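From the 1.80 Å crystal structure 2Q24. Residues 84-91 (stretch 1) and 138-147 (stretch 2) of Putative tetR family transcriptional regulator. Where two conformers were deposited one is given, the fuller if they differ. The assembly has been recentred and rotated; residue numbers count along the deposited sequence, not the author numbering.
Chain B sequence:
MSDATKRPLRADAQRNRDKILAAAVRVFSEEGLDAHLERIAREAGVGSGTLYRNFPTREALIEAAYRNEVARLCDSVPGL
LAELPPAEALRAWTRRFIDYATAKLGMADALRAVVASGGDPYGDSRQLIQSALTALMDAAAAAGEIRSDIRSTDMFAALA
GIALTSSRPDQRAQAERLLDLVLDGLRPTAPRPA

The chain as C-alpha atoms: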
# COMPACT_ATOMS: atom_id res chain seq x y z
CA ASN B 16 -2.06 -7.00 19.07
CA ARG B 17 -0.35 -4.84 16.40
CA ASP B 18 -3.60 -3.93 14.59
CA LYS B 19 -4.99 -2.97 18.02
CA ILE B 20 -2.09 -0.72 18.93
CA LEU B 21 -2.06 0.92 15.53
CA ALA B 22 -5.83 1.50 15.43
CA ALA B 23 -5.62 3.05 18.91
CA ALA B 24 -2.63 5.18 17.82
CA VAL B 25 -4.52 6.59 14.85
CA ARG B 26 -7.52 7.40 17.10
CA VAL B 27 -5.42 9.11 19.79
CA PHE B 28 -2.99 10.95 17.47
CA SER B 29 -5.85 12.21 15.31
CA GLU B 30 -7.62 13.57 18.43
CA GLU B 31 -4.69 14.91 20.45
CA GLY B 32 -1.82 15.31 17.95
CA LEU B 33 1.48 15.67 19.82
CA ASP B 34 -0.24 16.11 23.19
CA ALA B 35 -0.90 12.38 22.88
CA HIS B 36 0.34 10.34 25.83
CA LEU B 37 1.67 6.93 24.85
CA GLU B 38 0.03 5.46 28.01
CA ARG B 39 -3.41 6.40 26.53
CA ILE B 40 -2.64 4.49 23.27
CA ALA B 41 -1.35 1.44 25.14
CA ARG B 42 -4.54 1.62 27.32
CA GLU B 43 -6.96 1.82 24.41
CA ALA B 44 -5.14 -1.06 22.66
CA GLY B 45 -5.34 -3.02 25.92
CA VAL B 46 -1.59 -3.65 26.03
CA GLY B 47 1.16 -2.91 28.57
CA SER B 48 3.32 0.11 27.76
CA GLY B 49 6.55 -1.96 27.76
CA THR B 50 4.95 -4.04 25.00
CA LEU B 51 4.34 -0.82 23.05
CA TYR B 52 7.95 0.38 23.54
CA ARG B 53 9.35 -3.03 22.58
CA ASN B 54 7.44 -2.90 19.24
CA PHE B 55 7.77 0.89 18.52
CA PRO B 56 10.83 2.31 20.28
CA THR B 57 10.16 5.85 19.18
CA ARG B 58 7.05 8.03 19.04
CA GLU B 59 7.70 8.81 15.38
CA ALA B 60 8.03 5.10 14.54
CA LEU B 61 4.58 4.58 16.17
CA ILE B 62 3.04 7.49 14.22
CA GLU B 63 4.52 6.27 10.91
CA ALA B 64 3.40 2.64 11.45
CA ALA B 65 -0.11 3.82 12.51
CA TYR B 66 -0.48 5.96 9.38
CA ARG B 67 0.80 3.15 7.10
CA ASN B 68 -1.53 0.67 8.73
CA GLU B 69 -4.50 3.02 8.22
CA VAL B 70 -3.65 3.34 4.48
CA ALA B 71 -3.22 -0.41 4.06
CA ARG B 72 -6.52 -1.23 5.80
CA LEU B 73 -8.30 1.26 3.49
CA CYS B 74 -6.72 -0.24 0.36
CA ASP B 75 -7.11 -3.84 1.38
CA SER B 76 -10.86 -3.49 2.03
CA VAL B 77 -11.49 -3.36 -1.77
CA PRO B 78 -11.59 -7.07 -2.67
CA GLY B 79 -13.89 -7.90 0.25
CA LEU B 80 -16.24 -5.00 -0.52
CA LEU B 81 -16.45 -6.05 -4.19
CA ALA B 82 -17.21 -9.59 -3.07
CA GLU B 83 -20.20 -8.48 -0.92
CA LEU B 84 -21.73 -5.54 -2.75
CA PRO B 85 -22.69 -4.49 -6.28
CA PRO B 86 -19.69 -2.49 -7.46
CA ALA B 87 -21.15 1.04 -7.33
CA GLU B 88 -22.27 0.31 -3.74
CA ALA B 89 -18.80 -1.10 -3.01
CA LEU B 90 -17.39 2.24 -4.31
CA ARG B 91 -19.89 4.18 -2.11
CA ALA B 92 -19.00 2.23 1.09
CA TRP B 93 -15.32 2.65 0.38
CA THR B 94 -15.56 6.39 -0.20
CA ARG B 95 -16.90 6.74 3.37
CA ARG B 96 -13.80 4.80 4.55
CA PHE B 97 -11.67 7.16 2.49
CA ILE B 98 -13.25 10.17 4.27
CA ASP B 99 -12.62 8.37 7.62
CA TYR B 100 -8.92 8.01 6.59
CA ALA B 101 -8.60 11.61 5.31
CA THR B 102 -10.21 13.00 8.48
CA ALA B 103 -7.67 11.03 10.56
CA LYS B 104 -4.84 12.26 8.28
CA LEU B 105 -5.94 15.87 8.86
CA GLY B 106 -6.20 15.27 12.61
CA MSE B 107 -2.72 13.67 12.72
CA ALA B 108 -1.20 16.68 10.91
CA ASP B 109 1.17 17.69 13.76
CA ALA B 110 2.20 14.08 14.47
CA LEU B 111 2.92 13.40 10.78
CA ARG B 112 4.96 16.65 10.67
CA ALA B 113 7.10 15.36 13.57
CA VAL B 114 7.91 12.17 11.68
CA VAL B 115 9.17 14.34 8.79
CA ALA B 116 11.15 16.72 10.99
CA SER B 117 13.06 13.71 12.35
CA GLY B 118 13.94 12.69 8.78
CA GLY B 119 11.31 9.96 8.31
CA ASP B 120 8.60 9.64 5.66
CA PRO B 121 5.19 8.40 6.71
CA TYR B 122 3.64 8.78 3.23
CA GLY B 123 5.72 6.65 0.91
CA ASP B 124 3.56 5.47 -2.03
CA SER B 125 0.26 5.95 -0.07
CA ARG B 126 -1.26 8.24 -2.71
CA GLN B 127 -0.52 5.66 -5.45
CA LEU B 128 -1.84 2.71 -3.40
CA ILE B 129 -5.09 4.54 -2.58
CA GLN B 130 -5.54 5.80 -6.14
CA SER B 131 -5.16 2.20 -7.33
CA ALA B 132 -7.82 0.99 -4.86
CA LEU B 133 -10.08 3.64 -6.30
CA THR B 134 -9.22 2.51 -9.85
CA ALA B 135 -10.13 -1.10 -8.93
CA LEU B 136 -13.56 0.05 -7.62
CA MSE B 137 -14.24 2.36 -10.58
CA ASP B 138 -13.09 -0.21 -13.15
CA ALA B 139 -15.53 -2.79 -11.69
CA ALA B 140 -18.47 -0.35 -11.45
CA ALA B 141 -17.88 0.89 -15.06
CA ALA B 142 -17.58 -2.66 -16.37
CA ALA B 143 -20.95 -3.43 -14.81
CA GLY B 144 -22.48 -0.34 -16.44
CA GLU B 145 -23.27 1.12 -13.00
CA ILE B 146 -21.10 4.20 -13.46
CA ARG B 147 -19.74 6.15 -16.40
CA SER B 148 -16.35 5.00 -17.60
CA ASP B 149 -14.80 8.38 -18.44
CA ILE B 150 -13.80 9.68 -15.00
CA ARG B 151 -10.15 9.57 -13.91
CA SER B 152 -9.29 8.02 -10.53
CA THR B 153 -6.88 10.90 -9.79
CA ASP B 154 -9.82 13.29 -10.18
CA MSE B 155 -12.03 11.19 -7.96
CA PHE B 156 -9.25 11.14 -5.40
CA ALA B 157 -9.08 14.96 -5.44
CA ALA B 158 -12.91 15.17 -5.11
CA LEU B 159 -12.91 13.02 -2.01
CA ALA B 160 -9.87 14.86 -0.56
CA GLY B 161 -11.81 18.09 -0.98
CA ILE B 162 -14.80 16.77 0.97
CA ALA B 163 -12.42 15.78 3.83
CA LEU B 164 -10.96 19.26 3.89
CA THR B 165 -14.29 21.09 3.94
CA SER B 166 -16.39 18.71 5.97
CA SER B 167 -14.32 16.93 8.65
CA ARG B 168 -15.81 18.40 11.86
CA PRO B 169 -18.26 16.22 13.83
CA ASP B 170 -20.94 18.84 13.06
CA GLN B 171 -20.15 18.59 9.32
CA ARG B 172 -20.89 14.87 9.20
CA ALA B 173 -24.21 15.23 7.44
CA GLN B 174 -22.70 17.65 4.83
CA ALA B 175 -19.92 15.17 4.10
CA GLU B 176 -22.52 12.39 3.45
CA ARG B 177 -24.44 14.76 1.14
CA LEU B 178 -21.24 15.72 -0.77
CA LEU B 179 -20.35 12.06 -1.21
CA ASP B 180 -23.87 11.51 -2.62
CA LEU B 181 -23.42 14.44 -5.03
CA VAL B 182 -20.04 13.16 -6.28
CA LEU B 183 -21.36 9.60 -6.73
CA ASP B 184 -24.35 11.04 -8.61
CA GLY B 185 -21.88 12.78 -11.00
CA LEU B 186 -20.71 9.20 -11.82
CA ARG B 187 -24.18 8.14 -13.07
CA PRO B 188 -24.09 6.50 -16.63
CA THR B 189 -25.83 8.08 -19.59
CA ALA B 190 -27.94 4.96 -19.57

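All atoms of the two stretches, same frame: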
# COMPACT_ATOMS: atom_id res chain seq x y z
N LEU B 84 -20.83 -6.56 -2.26
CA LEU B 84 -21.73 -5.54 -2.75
C LEU B 84 -21.64 -5.33 -4.26
O LEU B 84 -20.57 -5.50 -4.84
CB LEU B 84 -21.35 -4.18 -2.10
CG LEU B 84 -21.54 -4.08 -0.59
CD1 LEU B 84 -20.91 -2.75 -0.13
CD2 LEU B 84 -23.09 -4.12 -0.24
N PRO B 85 -22.76 -4.90 -4.87
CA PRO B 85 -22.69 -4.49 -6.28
C PRO B 85 -21.64 -3.38 -6.36
O PRO B 85 -21.44 -2.63 -5.38
CB PRO B 85 -24.07 -3.89 -6.53
CG PRO B 85 -24.96 -4.43 -5.45
CD PRO B 85 -24.09 -4.64 -4.27
N PRO B 86 -20.89 -3.32 -7.49
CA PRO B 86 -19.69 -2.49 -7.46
C PRO B 86 -19.86 -1.01 -7.20
O PRO B 86 -19.02 -0.46 -6.49
CB PRO B 86 -18.99 -2.77 -8.80
CG PRO B 86 -20.03 -3.35 -9.66
CD PRO B 86 -21.01 -4.08 -8.74
N ALA B 87 -20.93 -0.38 -7.68
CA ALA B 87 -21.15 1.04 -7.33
C ALA B 87 -21.41 1.24 -5.83
O ALA B 87 -21.00 2.24 -5.27
CB ALA B 87 -22.31 1.66 -8.18
N GLU B 88 -22.09 0.28 -5.20
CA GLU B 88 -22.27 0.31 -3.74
C GLU B 88 -20.99 -0.04 -3.01
O GLU B 88 -20.73 0.55 -1.95
CB GLU B 88 -23.38 -0.66 -3.36
CG GLU B 88 -24.74 -0.14 -3.78
CD GLU B 88 -25.89 -1.03 -3.32
OE1 GLU B 88 -25.79 -1.75 -2.29
OE2 GLU B 88 -26.94 -1.01 -4.01
N ALA B 89 -20.19 -0.96 -3.55
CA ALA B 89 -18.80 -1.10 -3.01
C ALA B 89 -18.03 0.24 -3.02
O ALA B 89 -17.44 0.67 -2.00
CB ALA B 89 -17.98 -2.24 -3.72
N LEU B 90 -17.98 0.90 -4.19
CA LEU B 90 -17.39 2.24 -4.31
C LEU B 90 -17.94 3.21 -3.24
O LEU B 90 -17.17 3.80 -2.49
CB LEU B 90 -17.59 2.75 -5.76
CG LEU B 90 -17.15 4.19 -6.00
CD1 LEU B 90 -15.58 4.31 -5.76
CD2 LEU B 90 -17.57 4.46 -7.48
N ARG B 91 -19.27 3.30 -3.10
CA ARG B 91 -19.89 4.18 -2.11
C ARG B 91 -19.41 3.88 -0.68
O ARG B 91 -19.03 4.78 0.05
CB ARG B 91 -21.43 4.08 -2.21
CG ARG B 91 -22.23 4.76 -1.08
CD ARG B 91 -23.74 4.80 -1.36
NE ARG B 91 -24.07 5.16 -2.75
CZ ARG B 91 -24.37 6.39 -3.22
NH1 ARG B 91 -24.44 7.45 -2.42
NH2 ARG B 91 -24.63 6.54 -4.49
N ASP B 138 -13.13 0.73 -12.05
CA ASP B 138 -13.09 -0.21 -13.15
C ASP B 138 -14.24 -1.22 -13.02
O ASP B 138 -14.93 -1.51 -14.02
CB ASP B 138 -11.75 -0.97 -13.17
CG ASP B 138 -10.62 -0.14 -13.74
OD1 ASP B 138 -10.85 1.02 -14.17
OD2 ASP B 138 -9.48 -0.67 -13.75
N ALA B 139 -14.45 -1.76 -11.83
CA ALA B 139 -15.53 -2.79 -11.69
C ALA B 139 -16.91 -2.16 -11.91
O ALA B 139 -17.79 -2.75 -12.55
CB ALA B 139 -15.49 -3.46 -10.32
N ALA B 140 -17.13 -0.98 -11.34
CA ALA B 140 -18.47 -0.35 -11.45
C ALA B 140 -18.73 0.08 -12.91
O ALA B 140 -19.87 -0.02 -13.38
CB ALA B 140 -18.60 0.85 -10.45
N ALA B 141 -17.69 0.53 -13.63
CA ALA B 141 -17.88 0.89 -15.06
C ALA B 141 -18.11 -0.34 -15.92
O ALA B 141 -18.96 -0.34 -16.83
CB ALA B 141 -16.68 1.70 -15.61
N ALA B 142 -17.40 -1.43 -15.59
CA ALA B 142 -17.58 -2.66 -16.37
C ALA B 142 -19.01 -3.19 -16.25
O ALA B 142 -19.58 -3.76 -17.21
CB ALA B 142 -16.56 -3.73 -15.90
N ALA B 143 -19.61 -2.96 -15.08
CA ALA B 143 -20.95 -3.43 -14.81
C ALA B 143 -22.03 -2.47 -15.33
O ALA B 143 -23.22 -2.72 -15.18
CB ALA B 143 -21.13 -3.71 -13.29
N GLY B 144 -21.60 -1.38 -15.95
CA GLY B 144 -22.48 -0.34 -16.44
C GLY B 144 -23.12 0.51 -15.36
O GLY B 144 -24.09 1.22 -15.64
N GLU B 145 -22.60 0.45 -14.12
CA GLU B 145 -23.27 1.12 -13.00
C GLU B 145 -22.78 2.54 -12.81
O GLU B 145 -23.42 3.32 -12.09
CB GLU B 145 -23.05 0.31 -11.70
CG GLU B 145 -23.86 -1.00 -11.71
CD GLU B 145 -23.66 -1.87 -10.46
OE1 GLU B 145 -22.98 -1.43 -9.50
OE2 GLU B 145 -24.16 -3.01 -10.47
N ILE B 146 -21.60 2.83 -13.37
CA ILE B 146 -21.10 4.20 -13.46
C ILE B 146 -20.58 4.46 -14.86
O ILE B 146 -20.27 3.51 -15.64
CB ILE B 146 -19.96 4.54 -12.42
CG1 ILE B 146 -18.73 3.66 -12.64
CG2 ILE B 146 -20.51 4.51 -10.98
CD1 ILE B 146 -17.44 4.24 -11.94
N ARG B 147 -20.45 5.73 -15.19
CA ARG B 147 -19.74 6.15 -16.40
C ARG B 147 -18.31 5.66 -16.35
O ARG B 147 -17.74 5.38 -15.28
CB ARG B 147 -19.75 7.68 -16.54
CG ARG B 147 -19.10 8.36 -15.35
CD ARG B 147 -19.56 9.83 -15.20
NE ARG B 147 -19.09 10.64 -16.36
CZ ARG B 147 -19.28 11.95 -16.46
NH1 ARG B 147 -19.96 12.61 -15.50
NH2 ARG B 147 -18.79 12.59 -17.53
O HOH W 1 -24.53 -0.71 -7.27

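How do the two backbones meet? The first turns of the helix that begins at Pro86 lie against the last turn of the helix that ends at Ala142. Their axes run at 150° to each other, closer to antiparallel than to parallel, and approach to 8.4 Å. At the meeting point the CA atoms of Pro86 and Ala140 are 4.7 Å apart, a spacing compatible with the short side chain of alanine.

What does Glu145 do at the start of the helix? The first turn of a helix has backbone NH groups with no carbonyl one turn earlier to receive them. Pro85, at the N-cap position, has no side-chain acceptor, and Pro86 has no NH to offer. Glu145 reaches across from the other stretch, and its OE1 accepts a hydrogen bond from the N of Ala87 at 2.9 Å, nearly straight at 168°. Water 1 donates to the same OE1 of Glu145 at 2.8 Å and accepts a weak hydrogen bond from the N of Glu88 at 3.3 Å, so one carboxylate oxygen serves two successive NH groups, one directly and one through water.

Which conformation lets Glu145 reach that far? Its chi1 is m (-72°) and chi2 is t (178°), so the chain extends from CB, which already points toward the other stretch, and carries the carboxylate to the helix start. The backbone prepares this position. Gly144, with phi of 71°, closes a Schellman motif in which Glu145 N bonds to Ala140 O at 2.9 Å and Gly144 N to Ala141 O at 3.0 Å; positive phi is easiest for glycine. The polypeptide thereby turns out of its helix and presents Glu145.

What fills the space beside the hydrogen bond? The rigid ring of Pro86, puckered C-gamma endo, rests among alanine methyls: its CB is 3.9 Å from Ala139 CB and 4.0 Å from Ala140 CB, while its CG is 3.8 Å from Ala143 CB. Ala87 packs more loosely, with its CB 4.4 Å from both Ala140 CB and Ile146 CG2.

How does the apolar contact continue along the helix? One turn beyond Pro86, Leu90 points toward the other stretch. With chi1 t (174°) and chi2 p (64°), it brings CD2 to 4.5 Å from CD1 of Ile146, whose own chi1 is p (62°) and chi2 t (163°). Both residues are buried, and this light contact extends the hydrophobic patch past Ala87.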